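Local atomic coordinates of endo-beta-1,4-xylanase Xyn10C (Pseudomonas cellulosa, PDB entry 1GNY), a protein that cleaves internal linkages of the xylan backbone through its C-terminal catalytic domain and binds xylan through the N-terminal family 15 carbohydrate-binding module described here. Residues K83-W86 with S87-E90; I112-D115 with D116-N120. All coordinates share one frame; numbering follows the deposited sequence.

Contact 1. Residues K83-W86 with S87-E90; sequences KEDW and SKGE. With XYP (beta-D-xylopyranose), chain B; XYP (beta-D-xylopyranose), chain C.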
loop_
_atom_site.group_PDB
_atom_site.type_symbol
_atom_site.label_atom_id
_atom_site.label_comp_id
_atom_site.label_asym_id
_atom_site.label_seq_id
_atom_site.Cartn_x
_atom_site.Cartn_y
_atom_site.Cartn_z
ATOM N N LYS A 83 -11.758 3.629 6.485
ATOM C CA LYS A 83 -11.670 2.795 7.690
ATOM C C LYS A 83 -13.027 2.638 8.288
ATOM O O LYS A 83 -13.750 3.607 8.494
ATOM C CB LYS A 83 -10.765 3.374 8.751
ATOM C CG LYS A 83 -9.372 3.029 8.630
ATOM C CD LYS A 83 -8.639 3.216 9.974
ATOM C CE LYS A 83 -8.371 1.943 10.725
ATOM N NZ LYS A 83 -7.589 2.223 11.945
ATOM N N GLU A 84 -13.383 1.391 8.521
ATOM C CA GLU A 84 -14.700 1.011 9.019
ATOM C C GLU A 84 -15.842 1.091 7.979
ATOM O O GLU A 84 -16.993 0.893 8.342
ATOM C CB GLU A 84 -15.047 1.808 10.277
ATOM C CG GLU A 84 -15.396 0.939 11.446
ATOM C CD GLU A 84 -14.199 0.131 11.906
ATOM O OE1 GLU A 84 -13.231 0.732 12.421
ATOM O OE2 GLU A 84 -14.219 -1.101 11.698
ATOM N N ASP A 85 -15.535 1.437 6.727
ATOM C CA ASP A 85 -16.493 1.350 5.592
ATOM C C ASP A 85 -15.688 0.729 4.457
ATOM O O ASP A 85 -15.567 1.275 3.360
ATOM C CB ASP A 85 -17.099 2.715 5.190
ATOM C CG ASP A 85 -18.404 2.583 4.361
ATOM O OD1 ASP A 85 -18.851 1.462 4.005
ATOM O OD2 ASP A 85 -19.055 3.571 3.972
ATOM N N TRP A 86 -15.192 -0.466 4.764
ATOM C CA TRP A 86 -14.137 -1.151 3.992
ATOM C C TRP A 86 -14.286 -1.362 2.485
ATOM O O TRP A 86 -13.300 -1.321 1.785
ATOM C CB TRP A 86 -13.817 -2.491 4.642
ATOM C CG TRP A 86 -13.592 -2.453 6.139
ATOM C CD1 TRP A 86 -14.407 -2.968 7.092
ATOM C CD2 TRP A 86 -12.467 -1.901 6.830
ATOM N NE1 TRP A 86 -13.848 -2.816 8.339
ATOM C CE2 TRP A 86 -12.665 -2.138 8.210
ATOM C CE3 TRP A 86 -11.308 -1.230 6.425
ATOM C CZ2 TRP A 86 -11.752 -1.730 9.185
ATOM C CZ3 TRP A 86 -10.409 -0.835 7.381
ATOM C CH2 TRP A 86 -10.634 -1.077 8.751
ATOM N N SER A 87 -15.505 -1.545 1.993
ATOM C CA SER A 87 -15.739 -1.784 0.541
ATOM C C SER A 87 -15.531 -0.549 -0.361
ATOM O O SER A 87 -15.314 -0.692 -1.569
ATOM C CB SER A 87 -17.146 -2.300 0.291
ATOM O OG SER A 87 -18.023 -1.203 0.340
ATOM N N LYS A 88 -15.598 0.611 0.255
ATOM C CA LYS A 88 -15.419 1.868 -0.428
ATOM C C LYS A 88 -13.918 2.174 -0.504
ATOM O O LYS A 88 -13.292 2.501 0.515
ATOM C CB LYS A 88 -16.163 2.969 0.334
ATOM C CG LYS A 88 -17.651 2.680 0.651
ATOM C CD LYS A 88 -18.459 2.341 -0.601
ATOM C CE LYS A 88 -19.910 1.932 -0.290
ATOM N NZ LYS A 88 -20.623 2.980 0.473
ATOM N N GLY A 89 -13.366 2.058 -1.696
ATOM C CA GLY A 89 -11.928 2.251 -1.885
ATOM C C GLY A 89 -11.423 2.432 -3.286
ATOM O O GLY A 89 -12.189 2.621 -4.227
ATOM N N GLU A 90 -10.098 2.422 -3.375
ATOM C CA GLU A 90 -9.367 2.528 -4.641
ATOM C C GLU A 90 -8.767 1.141 -4.877
ATOM O O GLU A 90 -7.804 0.748 -4.229
ATOM C CB GLU A 90 -8.235 3.574 -4.603
ATOM C CG GLU A 90 -7.429 3.655 -5.914
ATOM C CD GLU A 90 -8.303 3.859 -7.154
ATOM O OE1 GLU A 90 -8.873 4.956 -7.316
ATOM O OE2 GLU A 90 -8.445 2.903 -7.958
HETATM C C1 XYP B . -11.687 -5.522 2.389
HETATM C C2 XYP B . -13.089 -5.098 1.993
HETATM C C3 XYP B . -13.457 -5.835 0.718
HETATM C C4 XYP B . -12.427 -5.570 -0.360
HETATM C C5 XYP B . -11.063 -5.910 0.196
HETATM O O2 XYP B . -14.017 -5.446 3.017
HETATM O O3 XYP B . -14.681 -5.352 0.195
HETATM O O4 XYP B . -12.711 -6.404 -1.481
HETATM O O5 XYP B . -10.802 -5.211 1.421
HETATM C C1 XYP C . -10.252 -5.545 7.441
HETATM C C2 XYP C . -9.104 -5.140 6.530
HETATM C C3 XYP C . -9.630 -4.572 5.214
HETATM C C4 XYP C . -10.712 -5.483 4.626
HETATM C C5 XYP C . -11.733 -5.788 5.703
HETATM O O2 XYP C . -8.310 -4.139 7.157
HETATM O O3 XYP C . -8.569 -4.417 4.284
HETATM O O4 XYP C . -11.331 -4.789 3.567
HETATM O O5 XYP C . -11.137 -6.382 6.835
HETATM O O HOH W 1 -18.174 -1.308 2.980
HETATM O O HOH W 2 -19.409 5.641 2.344
#
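D85 opens the contact: its carbonyl O accepts the backbone N of K88 at 3.2 Å, with an N-H...O angle of 157°. That bond closes a type I beta turn from D85 to K88. With CG anti to the backbone N (chi1 -161°), the D85 carboxylate is carried across the K88 chain at a slant, where D85 OD2 meets K88 CG at 3.7 Å and K88 NZ at 3.9 Å, the latter a long salt bridge. K88 bends at chi2 and chi4 to bring its ammonium round, and a water bridges the two, donating to D85 OD2 and accepting only weakly from K88 NZ. A second water ties the other carboxylate oxygen, D85 OD1, to S87, bonding to both its backbone N and OG. The turn interrupts strand 85-90, at the edge of the five-stranded antiparallel sheet of this beta-sandwich module, and it presents W86 to the xylan chain. Backed on one face by E84 N, 3.5 Å from the ring plane and offset toward the rim, the W86 indole carries the chain C xylose on the other. The C1 of that sugar stands 4.2 Å above the plane over the ring centre and its C5 lies 3.8 Å from W86 CG, so the sugar lies over the indole face, as is common where aromatics bind sugars. The chain B xylose lies past the CB of W86, with O2 3.4 Å from that atom, and reaches on to S87. Q81, whose NE2 bonds to W86 O, itself binds xylose through OE1.

Contact 2. Residues I112-D115 with D116-N120; sequences IDED and DDKFN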
loop_
_atom_site.group_PDB
_atom_site.type_symbol
_atom_site.label_atom_id
_atom_site.label_comp_id
_atom_site.label_asym_id
_atom_site.label_seq_id
_atom_site.Cartn_x
_atom_site.Cartn_y
_atom_site.Cartn_z
ATOM N N ILE A 112 -5.145 7.813 -6.914
ATOM C CA ILE A 112 -6.501 7.691 -6.367
ATOM C C ILE A 112 -7.436 8.535 -7.239
ATOM O O ILE A 112 -7.241 9.733 -7.381
ATOM C CB ILE A 112 -6.576 8.169 -4.883
ATOM C CG1 ILE A 112 -5.725 7.269 -3.975
ATOM C CG2 ILE A 112 -8.032 8.232 -4.420
ATOM C CD1 ILE A 112 -5.506 7.813 -2.517
ATOM N N ASP A 113 -8.443 7.904 -7.824
ATOM C CA ASP A 113 -9.408 8.594 -8.688
ATOM C C ASP A 113 -10.747 7.821 -8.721
ATOM O O ASP A 113 -10.910 6.881 -9.504
ATOM C CB ASP A 113 -8.829 8.732 -10.093
ATOM C CG ASP A 113 -9.747 9.490 -11.057
ATOM O OD1 ASP A 113 -10.726 10.144 -10.628
ATOM O OD2 ASP A 113 -9.550 9.464 -12.293
ATOM N N GLU A 114 -11.667 8.222 -7.851
ATOM C CA GLU A 114 -13.014 7.645 -7.767
ATOM C C GLU A 114 -14.046 8.627 -8.331
ATOM O O GLU A 114 -14.017 9.824 -8.055
ATOM C CB GLU A 114 -13.371 7.237 -6.339
ATOM C CG GLU A 114 -12.551 6.044 -5.819
ATOM C CD GLU A 114 -12.924 4.739 -6.510
ATOM O OE1 GLU A 114 -14.030 4.218 -6.270
ATOM O OE2 GLU A 114 -12.111 4.244 -7.319
ATOM N N ASP A 115 -14.961 8.095 -9.133
ATOM C CA ASP A 115 -15.968 8.934 -9.816
ATOM C C ASP A 115 -16.894 9.694 -8.845
ATOM O O ASP A 115 -17.264 10.834 -9.121
ATOM C CB ASP A 115 -16.799 8.112 -10.803
ATOM C CG ASP A 115 -16.006 7.649 -12.018
ATOM O OD1 ASP A 115 -14.984 8.274 -12.401
ATOM O OD2 ASP A 115 -16.354 6.641 -12.672
ATOM N N ASP A 116 -17.197 9.093 -7.699
ATOM C CA ASP A 116 -18.040 9.713 -6.645
ATOM C C ASP A 116 -17.303 10.599 -5.624
ATOM O O ASP A 116 -17.889 11.014 -4.643
ATOM C CB ASP A 116 -18.893 8.668 -5.910
ATOM C CG ASP A 116 -18.078 7.709 -5.045
ATOM O OD1 ASP A 116 -16.829 7.789 -5.009
ATOM O OD2 ASP A 116 -18.631 6.832 -4.361
ATOM N N ASP A 117 -16.012 10.827 -5.847
ATOM C CA ASP A 117 -15.154 11.647 -4.943
ATOM C C ASP A 117 -15.190 11.199 -3.469
ATOM O O ASP A 117 -15.055 12.015 -2.554
ATOM C CB ASP A 117 -15.483 13.155 -5.053
ATOM C CG ASP A 117 -15.089 13.764 -6.405
ATOM O OD1 ASP A 117 -14.313 13.165 -7.202
ATOM O OD2 ASP A 117 -15.523 14.889 -6.749
ATOM N N LYS A 118 -15.334 9.887 -3.253
ATOM C CA LYS A 118 -15.356 9.295 -1.886
ATOM C C LYS A 118 -14.146 9.624 -0.995
ATOM O O LYS A 118 -14.260 9.579 0.223
ATOM C CB LYS A 118 -15.552 7.761 -1.931
ATOM C CG LYS A 118 -14.519 6.977 -2.710
ATOM C CD LYS A 118 -14.672 5.460 -2.493
ATOM C CE LYS A 118 -15.959 4.885 -3.132
ATOM N NZ LYS A 118 -16.043 5.095 -4.613
ATOM N N PHE A 119 -13.001 9.948 -1.608
ATOM C CA PHE A 119 -11.754 10.231 -0.851
ATOM C C PHE A 119 -11.571 11.711 -0.427
ATOM O O PHE A 119 -10.561 12.046 0.240
ATOM C CB PHE A 119 -10.520 9.687 -1.554
ATOM C CG PHE A 119 -10.378 8.183 -1.474
ATOM C CD1 PHE A 119 -9.844 7.594 -0.344
ATOM C CD2 PHE A 119 -10.705 7.367 -2.553
ATOM C CE1 PHE A 119 -9.702 6.228 -0.250
ATOM C CE2 PHE A 119 -10.571 5.989 -2.457
ATOM C CZ PHE A 119 -10.064 5.413 -1.328
ATOM N N ASN A 120 -12.529 12.572 -0.811
ATOM C CA ASN A 120 -12.610 13.963 -0.303
ATOM C C ASN A 120 -13.736 13.983 0.732
ATOM O O ASN A 120 -14.893 13.991 0.357
ATOM C CB ASN A 120 -12.843 14.983 -1.429
ATOM C CG ASN A 120 -11.626 15.133 -2.335
ATOM O OD1 ASN A 120 -10.574 14.497 -2.112
ATOM N ND2 ASN A 120 -11.762 15.953 -3.388
#
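E114 and K118 make the charged half of this contact, their chains crossing at a slant. K118 NZ donates to E114 OE1 at 2.8 Å, on the anti lone pair of that oxygen, and reaches D116 OD1 at 2.8 Å on the syn side, with a weak bond to D116 OD2. The sharp bends of K118 at chi3 and chi4 (69° and 59°) curl its ammonium back between the two carboxylates. K118 N also donates to D116 OD1, at 3.1 Å, from the opposite face of the carboxylate, so two donors grip this oxygen; the backbone bond defines an Asx turn. Replacing K118 by an alanine would probably leave E114 OE1 and D116 OD1, 4.7 Å apart, without the cation that lies between their like charges. The backbone turns twice, through type I turns E114-D117 and D117-N120; in the first, D117 N bonds to E114 O at 3.1 Å. Packing is tight on the buried flank, where I112 CG2 presses on F119 CD2 at 3.4 Å and the two side chains cross at about a right angle. E114 CG meets the F119 ring at its edge, in plane, 3.9 Å from F119 CE2. D115, D116 and D117, by contrast, are exposed, on the solvent side. The whole loop links strand 106-111 to strand 120-121, with L54 against I112 and F119, and E90 of strand 85-90 touching the F119 ring.

How the contacts relate
Contact 1 is a surface turn within edge strand 85-90, whereas contact 2 is partly buried, with I112 and F119 covered and its acidic turn residues exposed. Both rest on type I turns, but their chemistry differs: contact 1 pairs a long, water-assisted salt bridge with a sugar-binding aromatic face, while contact 2 combines short, direct charge pairing with apolar packing. Their centres lie about 12 Å apart and the two touch directly. E90 OE1 is 3.0 Å from D113 N, a probable hydrogen bond, and E90 N is 3.6 Å from F119 CZ. Thus 112-120 flanks the end of strand 85-90, and only contact 1 contributes residues to the glycan pocket.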